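Local coordinates for 2-keto acid:ferredoxin oxidoreductase subunit alpha (Pyrococcus furiosus, PDB 1YD7), which probably acts as the alpha subunit of a heterotetrameric enzyme that converts 2-oxoglutarate and CoA to succinyl-CoA and carbon dioxide, reducing ferredoxin, at residues F15-P20 and I198-E203; F22-E27 and H191-V196; D26-R31 and Q161-F166; G37-A42 and P61-V66; Y44-A49 and M91-G96. All coordinates share one frame; numbering follows the deposited sequence. Where two conformers were deposited one is given.

Overall arrangement
The 169 modelled residues fold around a parallel sheet with helices packed on it, plus a separate two-stranded antiparallel sheet. Contacts 1 and 2 both lie on that small sheet, strands 19-24 and 193-198, with centres about 15 Å apart. Contact 3 packs helix 25-36 on helix 160-177; its centre is about 8 Å from that of contact 2, with which it shares Asp26 and Glu27. Contacts 4 and 5 belong to the parallel sheet, where strands 40-43 and 90-95 are neighbours, and their segments alternate along the chain. The centres of contacts 1 and 5 are about 26 Å apart, across the chain's centre. Contacts 1 to 3 thus tie the modelled chain's early and late segments together beside the central sheet.

Contact 1 of 5, residues F15-P20 and I198-E203; sequences FPVGEP and IPNPDE
Gly18 and Glu19 meet Ile198 in a surface backbone contact at one end of the two-stranded antiparallel sheet, where the loop leading into strand 19-24 lies beside the exit of strand 193-198. Three bonds carry it. Ile198 N donates to Glu19 O at 3.0 Å, with a nearly straight N-H...O angle of 165°. In return Ile198 O takes two donors, Glu19 N at 3.2 Å and Gly18 N, the latter modelled at 2.5 Å, a length too short to be taken literally.

Side chains add a thin layer. Val17 CG1 lies 4.1 Å from Ile198 CG2, the two side chains crossing at about a right angle. Asn200 CG, anti to the carbonyl carbon (chi1 -70°), brings the flat amide against Gly18, its OD1 and ND2 each 3.5 Å from Gly18 CA, while ND2 also donates in its own plane to Glu203 OE2 at 3.1 Å. An alanine in place of Asn200 would probably leave Glu203 OE2 without this donor and open a gap over Gly18. Behind the bridge, Ile198 turns inward onto Phe164 and Leu35.

A side chain on Gly18 would run into Asn200 OD1, and its positive phi of 75° also favours glycine. Two consecutive residues, the first a glycine, facing one residue of the partner strand make this a G1 beta bulge.

Contact 2 of 5, residues F22-E27 and H191-V196; sequences FIQGDE and HMRERV
Ile23 and Glu194 form the hydrogen-bonded pair at the middle of a short antiparallel bridge: Ile23 N reaches Glu194 O and Glu194 N reaches Ile23 O, each at 3.0 Å. Phe22 with Arg195 and Gln24 with Arg193 are the non-hydrogen-bonded pairs on either side of it. The strand segments approach to 4.4 Å with 133° between their directions, well short of exactly antiparallel.

On the face holding Phe22, Gln24, Arg193 and Arg195, Phe22 CG is anti to the backbone N (chi1 -175°) and the ring comes edge-on to the opposite backbone, CD1 lying 3.4 Å from Arg195 N, while CZ touches Arg193 CB at 3.9 Å. Gln24 runs beside Arg193, pointing the same way; its NE2 stands over the centre of the guanidinium, a stack that is doubtful because Arg193 was deposited in two conformers. The firmer bond is from Gln24 NE2 to His191 O, 2.7 Å long with an N-H...O angle of 158°. An alanine at Gln24 would probably leave His191 O without this donor and lose the packing of CG on Arg193 CG.

On the other face Ile23 CD1 meets Val196 CG2 at 3.9 Å. Below lie helices 25-36 and 160-177, Ile23 touching Ala28 and Val196 touching Gln161. Gln24 is the N-cap of helix 25-36, and His191 ends helix 187-191, so the bridge joins a helix start to a helix finish.

Contact 3 of 5, residues D26-R31 and Q161-F166; sequences DEAIAR and QEAFDF
Phe164 reaches Ala28 with its CG anti to the backbone N (chi1 -171°), carried out alongside helix 25-36. From there the ring's CD1 comes 3.6 Å from Ala28 O, obliquely to the ring, and CE1 lies 4.4 Å from Arg31 CB one turn further on. In Ile29 the CG1 branch is anti to the carbonyl carbon (chi1 -63°); it touches Ala163 CB at 4.0 Å even though the CB of Ile29 is directed away from the partner helix.

Between these two larger side chains the helices meet through alanines. Ala28 CB faces helix 160-177, 3.9 Å from Phe164 N and 4.2 Å from Ala163 CB. Such small residues on both sides explain the close approach of the helix segments, whose axes come within 7.7 Å while running nearly parallel, 19° apart. The match is backbone against methyl, with the phenyl ring closing one flank and Ile29 the other; Phe164 continues outward onto Ile198 at the end of strand 193-198 and onto Pro199 in the loop after it.

The polar groups are kept off the interface. Arg31 grips Glu27 on its own helix side-on, NE and NH2 both reaching OE2, with NE on the anti lone pair at 2.8 Å; its NH1 makes a salt bridge to Asp21, and Tyr59 OH also bonds Glu27 OE2. On the other helix, Gln161 NE2 donates to Asp165 OD2. No hydrogen bond passes between the two segments, and every touching residue is buried, which implies that the pairing depends on shape and apolar contact rather than on charge.

Contact 4 of 5, residues G37-A42 and P61-V66; sequences GCRFYA and PLVDGV
Val66 O is met by two groups of the neighbouring strand: Tyr41 N donates to it at 2.9 Å, and Phe40 CA makes a CA-H...O contact at 3.5 Å. The same residue gives its own N-H to Arg39 O, also at 2.9 Å. With Val66 bonded to the residues just before and after Phe40, the pair Phe40-Val66 is a parallel bridge, the point where strands 40-43 and 66-69 join. Helix 52-59 lies between them in the chain, giving a classic beta-alpha-beta crossover.

On the face of Phe40 and Val66, the ring is met obliquely by Val66 CG1, which is anti to its backbone N (chi1 164°) and stands 3.7 Å from both CD1 and CE1. Gly65 passes close under Arg39 O, where a CB would be tight.

The Arg39 side chain reaches back to Val63 in the loop before Val66. Its chain bends at chi2 (-60°), and the guanidinium is laid across Val63, whose CG2 stands over one face, 3.7 Å above the plane and offset toward the rim. NE reaches Val63 O in a weak bond of 3.3 Å. The firmer hold is NH1 to Cys38 O, 2.7 Å long, with the acceptor in the guanidinium plane; Ile34 O, in the last turns of helix 25-36, takes NH1 as well.

The partners named here are backbone carbonyls; within the two segments the nearest carboxylate oxygen, Asp64 OD2, is 6.7 Å from Arg39 NE, too far for a salt bridge. Carbonyl oxygens, including one near a helix C-terminus, would be expected to favour the positive charge of Arg39.

Contact 5 of 5, residues Y44-A49 and M91-G96; sequences YPITPA and MTATSG
Ile46 lays its side chain over the last residues of strand 90-95, with CG2 4.0 Å from Ser95 CB and CD1 at the far end 4.3 Å from Ala93 CB. CD1 also comes 4.1 Å from Thr94 O, so the branched chain spans one side of the strand from Ala93 to Ser95. A chi1 of 46° puts CG1 between the backbone N and the carbonyl carbon, and an extended chi2 (169°) carries CD1 on toward Ala93. No hydrogen bond joins the two segments: their nearest CA atoms, those of Ile46 and Ser95, are 6.6 Å apart.

The loop 44-49 leaves strand 40-43 at its C-terminal end and folds over the end of the adjacent strand 90-95 in the parallel sheet. This C-terminal end of the sheet is where thiamine diphosphate enzymes of this superfamily commonly build their active sites, and the sequence Tyr-Pro-Ile-Thr-Pro resembles the loop that lies near the cofactor in pyruvate:ferredoxin oxidoreductases; a similar place here is plausible, though unproven.

A cis peptide bond precedes Pro48, and the next residue, Ala49, directs its CB at the strand, meeting Ser95 OG at 3.8 Å. That hydroxyl, anti to its backbone N (chi1 -156°), is hydrogen-bonded to Val121 O on the neighbouring strand 116-121. Val121 is touched by Ile46 too, while on the strand's other side Thr94 packs against helices 73-85 and 98-102.

Contact 1 of 5, residues F15-P20 and I198-E203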
# COMPACT_ATOMS: atom_id res chain seq x y z
N PHE A 15 -1.15 8.15 13.97
CA PHE A 15 -1.17 9.41 13.25
C PHE A 15 -2.55 10.04 13.43
O PHE A 15 -3.51 9.34 13.75
CB PHE A 15 -0.88 9.22 11.76
CG PHE A 15 -1.60 8.06 11.14
CD1 PHE A 15 -2.93 8.18 10.72
CD2 PHE A 15 -0.95 6.85 10.94
CE1 PHE A 15 -3.59 7.10 10.14
CE2 PHE A 15 -1.61 5.75 10.36
CZ PHE A 15 -2.92 5.88 9.96
N PRO A 16 -2.64 11.38 13.24
CA PRO A 16 -3.93 12.06 13.38
C PRO A 16 -4.97 11.61 12.34
O PRO A 16 -4.66 11.48 11.14
CB PRO A 16 -3.57 13.55 13.20
CG PRO A 16 -2.11 13.64 13.44
CD PRO A 16 -1.56 12.33 12.94
N VAL A 17 -6.19 11.40 12.81
CA VAL A 17 -7.30 10.95 11.98
C VAL A 17 -8.54 11.79 12.32
O VAL A 17 -8.64 12.33 13.41
CB VAL A 17 -7.62 9.44 12.20
CG1 VAL A 17 -6.42 8.58 11.88
CG2 VAL A 17 -8.12 9.17 13.63
N GLY A 18 -9.50 11.85 11.41
CA GLY A 18 -10.72 12.58 11.67
C GLY A 18 -10.48 14.10 11.60
O GLY A 18 -11.16 14.87 12.29
N GLU A 19 -9.52 14.50 10.77
CA GLU A 19 -9.21 15.92 10.57
C GLU A 19 -8.19 16.07 9.43
O GLU A 19 -7.60 15.08 9.00
CB GLU A 19 -8.69 16.55 11.87
CG GLU A 19 -7.42 15.93 12.39
CD GLU A 19 -6.95 16.56 13.67
OE1 GLU A 19 -6.80 17.81 13.71
OE2 GLU A 19 -6.72 15.79 14.63
N PRO A 20 -8.02 17.31 8.91
CA PRO A 20 -7.06 17.52 7.84
C PRO A 20 -5.63 17.52 8.32
O PRO A 20 -5.33 17.71 9.48
CB PRO A 20 -7.45 18.91 7.26
CG PRO A 20 -8.77 19.26 7.90
CD PRO A 20 -8.71 18.58 9.23
N ILE A 198 -8.29 13.40 6.60
CA ILE A 198 -7.99 12.01 6.93
C ILE A 198 -9.17 11.52 7.75
O ILE A 198 -9.30 11.93 8.90
CB ILE A 198 -6.73 11.87 7.80
CG1 ILE A 198 -5.50 12.50 7.12
CG2 ILE A 198 -6.49 10.37 8.14
CD1 ILE A 198 -5.10 11.88 5.79
N PRO A 199 -10.02 10.66 7.17
CA PRO A 199 -11.27 10.32 7.85
C PRO A 199 -11.08 9.46 9.10
O PRO A 199 -10.06 8.83 9.27
CB PRO A 199 -12.05 9.54 6.78
CG PRO A 199 -11.32 9.77 5.48
CD PRO A 199 -9.90 9.96 5.88
N ASN A 200 -12.07 9.49 9.99
CA ASN A 200 -12.18 8.50 11.04
C ASN A 200 -12.47 7.13 10.43
O ASN A 200 -13.11 7.04 9.38
CB ASN A 200 -13.31 8.86 12.01
CG ASN A 200 -12.98 10.05 12.86
OD1 ASN A 200 -12.04 10.02 13.65
ND2 ASN A 200 -13.75 11.13 12.69
N PRO A 201 -12.01 6.05 11.08
CA PRO A 201 -12.32 4.69 10.64
C PRO A 201 -13.79 4.51 10.28
O PRO A 201 -14.10 4.04 9.18
CB PRO A 201 -11.96 3.85 11.88
CG PRO A 201 -10.86 4.59 12.52
CD PRO A 201 -11.17 6.06 12.29
N ASP A 202 -14.67 4.92 11.18
CA ASP A 202 -16.12 4.76 10.99
C ASP A 202 -16.67 5.52 9.77
O ASP A 202 -17.79 5.25 9.34
CB ASP A 202 -16.90 5.15 12.26
CG ASP A 202 -16.52 6.53 12.79
OD1 ASP A 202 -17.26 7.50 12.51
OD2 ASP A 202 -15.47 6.65 13.50
N GLU A 203 -15.89 6.45 9.21
CA GLU A 203 -16.26 7.14 7.98
C GLU A 203 -15.83 6.42 6.70
O GLU A 203 -16.18 6.86 5.62
CB GLU A 203 -15.65 8.54 7.96
CG GLU A 203 -16.21 9.43 9.04
CD GLU A 203 -15.43 10.71 9.21
OE1 GLU A 203 -14.63 11.04 8.33
OE2 GLU A 203 -15.61 11.37 10.25

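Contact 2 of 5, residues F22-E27 and H191-V196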
# COMPACT_ATOMS: atom_id res chain seq x y z
N PHE A 22 -1.55 18.20 6.37
CA PHE A 22 -0.86 18.68 5.20
C PHE A 22 0.28 17.69 5.03
O PHE A 22 1.26 17.74 5.78
CB PHE A 22 -0.39 20.13 5.47
CG PHE A 22 0.25 20.82 4.30
CD1 PHE A 22 -0.34 20.80 3.04
CD2 PHE A 22 1.44 21.55 4.47
CE1 PHE A 22 0.24 21.45 1.95
CE2 PHE A 22 2.01 22.21 3.40
CZ PHE A 22 1.41 22.17 2.14
N ILE A 23 0.13 16.78 4.07
CA ILE A 23 1.00 15.59 4.03
C ILE A 23 1.42 15.31 2.63
O ILE A 23 0.83 15.84 1.70
CB ILE A 23 0.30 14.33 4.62
CG1 ILE A 23 -0.96 13.98 3.84
CG2 ILE A 23 -0.06 14.56 6.07
CD1 ILE A 23 -1.63 12.74 4.33
N GLN A 24 2.45 14.48 2.48
CA GLN A 24 2.93 14.11 1.16
C GLN A 24 2.26 12.81 0.69
O GLN A 24 1.58 12.14 1.48
CB GLN A 24 4.44 13.96 1.17
CG GLN A 24 5.17 15.32 1.32
CD GLN A 24 6.66 15.17 1.37
OE1 GLN A 24 7.20 14.59 2.31
NE2 GLN A 24 7.33 15.67 0.35
N GLY A 25 2.42 12.51 -0.60
CA GLY A 25 1.75 11.41 -1.25
C GLY A 25 2.08 10.06 -0.62
O GLY A 25 1.17 9.25 -0.42
N ASP A 26 3.35 9.82 -0.29
CA ASP A 26 3.77 8.59 0.36
C ASP A 26 3.13 8.36 1.73
O ASP A 26 2.75 7.23 2.08
CB ASP A 26 5.29 8.54 0.49
CG ASP A 26 5.97 8.23 -0.81
OD1 ASP A 26 5.31 7.60 -1.66
OD2 ASP A 26 7.14 8.64 -0.98
N GLU A 27 3.01 9.45 2.49
CA GLU A 27 2.39 9.46 3.81
C GLU A 27 0.91 9.20 3.70
O GLU A 27 0.33 8.61 4.59
CB GLU A 27 2.62 10.81 4.48
CG GLU A 27 1.97 10.98 5.87
CD GLU A 27 2.63 10.14 6.98
OE1 GLU A 27 3.78 9.65 6.81
OE2 GLU A 27 2.00 10.02 8.05
N HIS A 191 6.02 12.98 -3.30
CA HIS A 191 6.60 14.12 -2.58
C HIS A 191 5.79 15.41 -2.67
O HIS A 191 6.10 16.35 -1.95
CB HIS A 191 8.05 14.35 -3.01
CG HIS A 191 8.92 13.17 -2.70
ND1 HIS A 191 9.01 12.08 -3.53
CD2 HIS A 191 9.72 12.91 -1.64
CE1 HIS A 191 9.84 11.20 -3.00
NE2 HIS A 191 10.27 11.67 -1.84
N MSE A 192 4.74 15.42 -3.49
CA MSE A 192 3.75 16.50 -3.45
C MSE A 192 3.20 16.58 -2.07
O MSE A 192 3.09 15.55 -1.40
CB MSE A 192 2.56 16.21 -4.33
CG MSE A 192 2.85 16.08 -5.76
SE MSE A 192 1.19 16.05 -6.78
CE MSE A 192 2.07 15.61 -8.43
N ARG A 193 2.76 17.78 -1.68
CA ARG A 193 2.20 18.04 -0.36
C ARG A 193 0.85 18.66 -0.57
O ARG A 193 0.71 19.54 -1.40
CB ARG A 193 3.05 19.04 0.43
CG ARG A 193 4.35 18.51 0.92
CD ARG A 193 5.12 19.56 1.75
NE ARG A 193 6.45 19.07 2.11
CZ ARG A 193 7.46 18.98 1.26
NH1 ARG A 193 7.33 19.35 -0.02
NH2 ARG A 193 8.64 18.50 1.68
N GLU A 194 -0.16 18.19 0.16
CA GLU A 194 -1.50 18.73 0.00
C GLU A 194 -2.21 18.53 1.30
O GLU A 194 -1.90 17.58 2.03
CB GLU A 194 -2.24 18.04 -1.15
CG GLU A 194 -3.75 18.23 -1.14
CD GLU A 194 -4.52 17.58 -2.31
OE1 GLU A 194 -3.93 16.86 -3.19
OE2 GLU A 194 -5.75 17.81 -2.33
N ARG A 195 -3.15 19.43 1.62
CA ARG A 195 -3.93 19.32 2.84
C ARG A 195 -5.15 18.45 2.54
O ARG A 195 -5.97 18.80 1.70
CB ARG A 195 -4.37 20.70 3.32
CG ARG A 195 -5.06 20.74 4.69
CD ARG A 195 -5.29 22.22 5.12
NE ARG A 195 -5.83 22.30 6.48
CZ ARG A 195 -7.05 22.73 6.80
NH1 ARG A 195 -7.86 23.23 5.88
NH2 ARG A 195 -7.44 22.70 8.07
N VAL A 196 -5.22 17.30 3.19
CA VAL A 196 -6.32 16.38 2.97
C VAL A 196 -6.95 15.96 4.28
O VAL A 196 -6.27 15.76 5.29
CB VAL A 196 -5.90 15.11 2.14
CG1 VAL A 196 -5.23 15.50 0.84
CG2 VAL A 196 -5.00 14.23 2.92

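Contact 3 of 5, residues D26-R31 and Q161-F166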
# COMPACT_ATOMS: atom_id res chain seq x y z
N ASP A 26 3.35 9.82 -0.29
CA ASP A 26 3.77 8.59 0.36
C ASP A 26 3.13 8.36 1.73
O ASP A 26 2.75 7.23 2.08
CB ASP A 26 5.29 8.54 0.49
CG ASP A 26 5.97 8.23 -0.81
OD1 ASP A 26 5.31 7.60 -1.66
OD2 ASP A 26 7.14 8.64 -0.98
N GLU A 27 3.01 9.45 2.49
CA GLU A 27 2.39 9.46 3.81
C GLU A 27 0.91 9.20 3.70
O GLU A 27 0.33 8.61 4.59
CB GLU A 27 2.62 10.81 4.48
CG GLU A 27 1.97 10.98 5.87
CD GLU A 27 2.63 10.14 6.98
OE1 GLU A 27 3.78 9.65 6.81
OE2 GLU A 27 2.00 10.02 8.05
N ALA A 28 0.29 9.70 2.64
CA ALA A 28 -1.10 9.43 2.36
C ALA A 28 -1.32 7.94 2.06
O ALA A 28 -2.26 7.35 2.57
CB ALA A 28 -1.58 10.27 1.19
N ILE A 29 -0.46 7.36 1.22
CA ILE A 29 -0.46 5.91 0.96
C ILE A 29 -0.38 5.09 2.27
O ILE A 29 -1.26 4.28 2.55
CB ILE A 29 0.67 5.52 -0.02
CG1 ILE A 29 0.43 6.17 -1.38
CG2 ILE A 29 0.77 4.02 -0.17
CD1 ILE A 29 1.54 5.90 -2.42
N ALA A 30 0.62 5.36 3.10
CA ALA A 30 0.78 4.69 4.38
C ALA A 30 -0.42 4.81 5.33
O ALA A 30 -0.87 3.82 5.93
CB ALA A 30 2.04 5.21 5.08
N ARG A 31 -0.93 6.02 5.51
CA ARG A 31 -2.09 6.23 6.36
C ARG A 31 -3.33 5.49 5.85
O ARG A 31 -4.09 4.93 6.65
CB ARG A 31 -2.41 7.71 6.49
CG ARG A 31 -1.38 8.46 7.26
CD ARG A 31 -1.87 9.87 7.66
NE ARG A 31 -0.75 10.68 8.17
CZ ARG A 31 -0.87 11.83 8.84
NH1 ARG A 31 -2.06 12.32 9.18
NH2 ARG A 31 0.21 12.48 9.22
N GLN A 161 -4.51 13.62 -2.62
CA GLN A 161 -5.88 13.15 -2.33
C GLN A 161 -6.15 11.78 -2.99
O GLN A 161 -6.70 10.88 -2.36
CB GLN A 161 -6.91 14.15 -2.84
CG GLN A 161 -8.38 13.78 -2.57
CD GLN A 161 -8.70 13.79 -1.11
OE1 GLN A 161 -8.51 14.80 -0.44
NE2 GLN A 161 -9.21 12.67 -0.59
N GLU A 162 -5.74 11.63 -4.24
CA GLU A 162 -5.86 10.37 -4.97
C GLU A 162 -4.96 9.26 -4.45
O GLU A 162 -5.36 8.11 -4.46
CB GLU A 162 -5.61 10.59 -6.46
CG GLU A 162 -6.74 11.33 -7.12
CD GLU A 162 -6.57 11.46 -8.61
OE1 GLU A 162 -5.45 11.25 -9.11
OE2 GLU A 162 -7.58 11.75 -9.29
N ALA A 163 -3.74 9.60 -4.01
CA ALA A 163 -2.89 8.64 -3.31
C ALA A 163 -3.61 8.05 -2.08
O ALA A 163 -3.63 6.83 -1.89
CB ALA A 163 -1.58 9.25 -2.91
N PHE A 164 -4.27 8.91 -1.31
CA PHE A 164 -5.08 8.43 -0.23
C PHE A 164 -6.23 7.53 -0.69
O PHE A 164 -6.27 6.35 -0.31
CB PHE A 164 -5.63 9.55 0.61
CG PHE A 164 -6.28 9.07 1.88
CD1 PHE A 164 -5.51 8.74 2.98
CD2 PHE A 164 -7.66 8.90 1.95
CE1 PHE A 164 -6.10 8.27 4.14
CE2 PHE A 164 -8.26 8.39 3.10
CZ PHE A 164 -7.47 8.09 4.20
N ASP A 165 -7.15 8.09 -1.50
CA ASP A 165 -8.39 7.45 -1.88
C ASP A 165 -8.17 6.19 -2.73
O ASP A 165 -8.89 5.23 -2.59
CB ASP A 165 -9.30 8.40 -2.69
CG ASP A 165 -9.82 9.58 -1.88
OD1 ASP A 165 -10.08 9.47 -0.66
OD2 ASP A 165 -10.02 10.65 -2.50
N PHE A 166 -7.21 6.24 -3.65
CA PHE A 166 -6.91 5.12 -4.48
C PHE A 166 -6.25 3.98 -3.68
O PHE A 166 -6.37 2.81 -4.08
CB PHE A 166 -5.99 5.51 -5.65
CG PHE A 166 -6.65 6.37 -6.73
CD1 PHE A 166 -7.80 7.10 -6.51
CD2 PHE A 166 -6.05 6.47 -7.97
CE1 PHE A 166 -8.34 7.90 -7.51
CE2 PHE A 166 -6.60 7.27 -8.96
CZ PHE A 166 -7.75 7.98 -8.73

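Contact 4 of 5, residues G37-A42 and P61-V66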
# COMPACT_ATOMS: atom_id res chain seq x y z
N GLY A 37 -6.68 -1.46 6.96
CA GLY A 37 -6.50 -2.69 7.75
C GLY A 37 -5.26 -3.47 7.38
O GLY A 37 -5.10 -4.59 7.81
N CYS A 38 -4.38 -2.89 6.56
CA CYS A 38 -3.10 -3.52 6.27
C CYS A 38 -2.28 -3.66 7.56
O CYS A 38 -2.07 -2.68 8.29
CB CYS A 38 -2.31 -2.69 5.27
SG CYS A 38 -0.75 -3.40 4.78
N ARG A 39 -1.84 -4.89 7.82
CA ARG A 39 -0.99 -5.20 8.96
C ARG A 39 0.26 -5.95 8.56
O ARG A 39 1.04 -6.32 9.40
CB ARG A 39 -1.77 -5.96 10.02
CG ARG A 39 -2.88 -5.13 10.64
CD ARG A 39 -2.32 -3.85 11.32
NE ARG A 39 -3.36 -3.03 11.96
CZ ARG A 39 -4.09 -2.09 11.37
NH1 ARG A 39 -3.92 -1.77 10.09
NH2 ARG A 39 -4.98 -1.42 12.07
N PHE A 40 0.50 -6.10 7.27
CA PHE A 40 1.71 -6.71 6.84
C PHE A 40 2.28 -5.96 5.66
O PHE A 40 1.58 -5.78 4.65
CB PHE A 40 1.45 -8.18 6.41
CG PHE A 40 2.69 -8.88 6.04
CD1 PHE A 40 3.39 -9.62 6.98
CD2 PHE A 40 3.20 -8.76 4.76
CE1 PHE A 40 4.59 -10.26 6.63
CE2 PHE A 40 4.41 -9.38 4.41
CZ PHE A 40 5.09 -10.14 5.34
N TYR A 41 3.56 -5.60 5.75
CA TYR A 41 4.25 -4.87 4.68
C TYR A 41 5.63 -5.48 4.49
O TYR A 41 6.37 -5.69 5.45
CB TYR A 41 4.37 -3.36 5.03
CG TYR A 41 5.12 -2.52 4.00
CD1 TYR A 41 4.43 -1.81 3.02
CD2 TYR A 41 6.49 -2.43 4.00
CE1 TYR A 41 5.09 -1.04 2.07
CE2 TYR A 41 7.16 -1.69 3.04
CZ TYR A 41 6.45 -0.99 2.09
OH TYR A 41 7.12 -0.22 1.16
N ALA A 42 5.99 -5.78 3.25
CA ALA A 42 7.32 -6.29 2.95
C ALA A 42 7.94 -5.45 1.85
O ALA A 42 7.30 -5.14 0.83
CB ALA A 42 7.27 -7.75 2.55
N PRO A 61 4.57 -1.24 13.94
CA PRO A 61 4.66 -1.69 15.35
C PRO A 61 3.61 -1.06 16.24
O PRO A 61 3.19 -1.70 17.21
CB PRO A 61 6.07 -1.28 15.80
CG PRO A 61 6.87 -1.09 14.52
CD PRO A 61 5.86 -0.74 13.43
N LEU A 62 3.15 0.15 15.91
CA LEU A 62 2.21 0.87 16.75
C LEU A 62 0.78 0.40 16.55
O LEU A 62 -0.09 0.73 17.34
CB LEU A 62 2.33 2.39 16.52
CG LEU A 62 3.65 3.00 17.01
CD1 LEU A 62 3.94 4.37 16.39
CD2 LEU A 62 3.66 3.09 18.54
N VAL A 63 0.52 -0.36 15.49
CA VAL A 63 -0.83 -0.94 15.29
C VAL A 63 -0.84 -2.49 15.31
O VAL A 63 -1.82 -3.10 14.88
CB VAL A 63 -1.48 -0.41 13.98
CG1 VAL A 63 -1.71 1.11 14.05
CG2 VAL A 63 -0.62 -0.74 12.77
N ASP A 64 0.25 -3.10 15.81
CA ASP A 64 0.37 -4.57 15.91
C ASP A 64 0.50 -5.21 14.52
O ASP A 64 -0.12 -6.21 14.21
CB ASP A 64 -0.79 -5.18 16.71
CG ASP A 64 -0.88 -4.61 18.13
OD1 ASP A 64 0.15 -4.70 18.87
OD2 ASP A 64 -1.95 -4.05 18.48
N GLY A 65 1.29 -4.55 13.68
CA GLY A 65 1.52 -4.97 12.34
C GLY A 65 2.99 -5.23 12.19
O GLY A 65 3.76 -5.05 13.14
N VAL A 66 3.39 -5.58 10.97
CA VAL A 66 4.67 -6.19 10.70
C VAL A 66 5.22 -5.48 9.51
O VAL A 66 4.49 -5.28 8.52
CB VAL A 66 4.43 -7.72 10.33
CG1 VAL A 66 5.62 -8.35 9.65
CG2 VAL A 66 4.03 -8.52 11.55

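Contact 5 of 5, residues Y44-A49 and M91-G96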
# COMPACT_ATOMS: atom_id res chain seq x y z
N TYR A 44 11.97 -3.05 0.84
CA TYR A 44 13.27 -2.47 1.14
C TYR A 44 13.06 -0.96 0.97
O TYR A 44 12.15 -0.55 0.24
CB TYR A 44 14.34 -3.00 0.17
CG TYR A 44 15.81 -2.88 0.63
CD1 TYR A 44 16.23 -3.44 1.84
CD2 TYR A 44 16.76 -2.24 -0.18
CE1 TYR A 44 17.56 -3.34 2.28
N PRO A 45 13.88 -0.12 1.62
CA PRO A 45 13.91 1.31 1.21
C PRO A 45 14.02 1.56 -0.31
O PRO A 45 14.82 0.93 -1.00
CB PRO A 45 15.15 1.84 1.92
CG PRO A 45 15.19 1.03 3.19
CD PRO A 45 14.75 -0.36 2.79
N ILE A 46 13.18 2.47 -0.82
CA ILE A 46 13.24 2.88 -2.21
C ILE A 46 13.33 4.41 -2.25
O ILE A 46 12.88 5.06 -3.22
CB ILE A 46 12.04 2.34 -3.02
CG1 ILE A 46 10.72 2.53 -2.27
CG2 ILE A 46 12.24 0.86 -3.31
CD1 ILE A 46 9.46 2.26 -3.12
N THR A 47 13.92 4.97 -1.20
CA THR A 47 14.19 6.40 -1.11
C THR A 47 15.43 6.71 -1.98
O THR A 47 16.36 5.91 -2.02
CB THR A 47 14.35 6.85 0.38
OG1 THR A 47 14.91 8.18 0.44
CG2 THR A 47 15.23 5.89 1.17
N PRO A 48 15.45 7.87 -2.67
CA PRO A 48 14.54 9.01 -2.59
C PRO A 48 13.25 8.86 -3.37
O PRO A 48 12.35 9.68 -3.19
CB PRO A 48 15.37 10.16 -3.19
CG PRO A 48 16.20 9.48 -4.24
CD PRO A 48 16.50 8.09 -3.69
N ALA A 49 13.15 7.85 -4.24
CA ALA A 49 11.94 7.67 -5.06
C ALA A 49 10.68 7.52 -4.22
O ALA A 49 9.62 8.03 -4.60
CB ALA A 49 12.09 6.50 -6.02
N MSE A 91 0.76 -5.89 1.74
CA MSE A 91 1.26 -5.06 0.66
C MSE A 91 2.78 -5.14 0.55
O MSE A 91 3.46 -5.55 1.48
CB MSE A 91 0.75 -3.61 0.77
CG MSE A 91 1.59 -2.62 1.53
SE MSE A 91 1.09 -0.65 1.31
CE MSE A 91 0.27 -0.52 -0.31
N THR A 92 3.28 -4.82 -0.63
CA THR A 92 4.69 -4.64 -0.86
C THR A 92 4.85 -3.42 -1.76
O THR A 92 3.88 -2.97 -2.37
CB THR A 92 5.36 -5.92 -1.47
OG1 THR A 92 6.75 -5.66 -1.75
CG2 THR A 92 4.65 -6.38 -2.76
N ALA A 93 6.07 -2.89 -1.83
CA ALA A 93 6.39 -1.70 -2.63
C ALA A 93 7.69 -1.89 -3.39
O ALA A 93 8.68 -2.30 -2.82
CB ALA A 93 6.49 -0.46 -1.76
N THR A 94 7.67 -1.57 -4.68
CA THR A 94 8.86 -1.70 -5.52
C THR A 94 9.01 -0.47 -6.42
O THR A 94 8.12 0.38 -6.48
CB THR A 94 8.84 -3.01 -6.36
OG1 THR A 94 10.04 -3.07 -7.14
CG2 THR A 94 7.61 -3.10 -7.27
N SER A 95 10.17 -0.37 -7.07
CA SER A 95 10.50 0.80 -7.88
C SER A 95 11.24 0.42 -9.17
O SER A 95 12.02 -0.53 -9.19
CB SER A 95 11.34 1.80 -7.06
OG SER A 95 11.22 3.11 -7.58
N GLY A 96 10.97 1.16 -10.24
CA GLY A 96 11.66 1.00 -11.52
C GLY A 96 11.65 -0.42 -12.07
O GLY A 96 10.58 -0.92 -12.45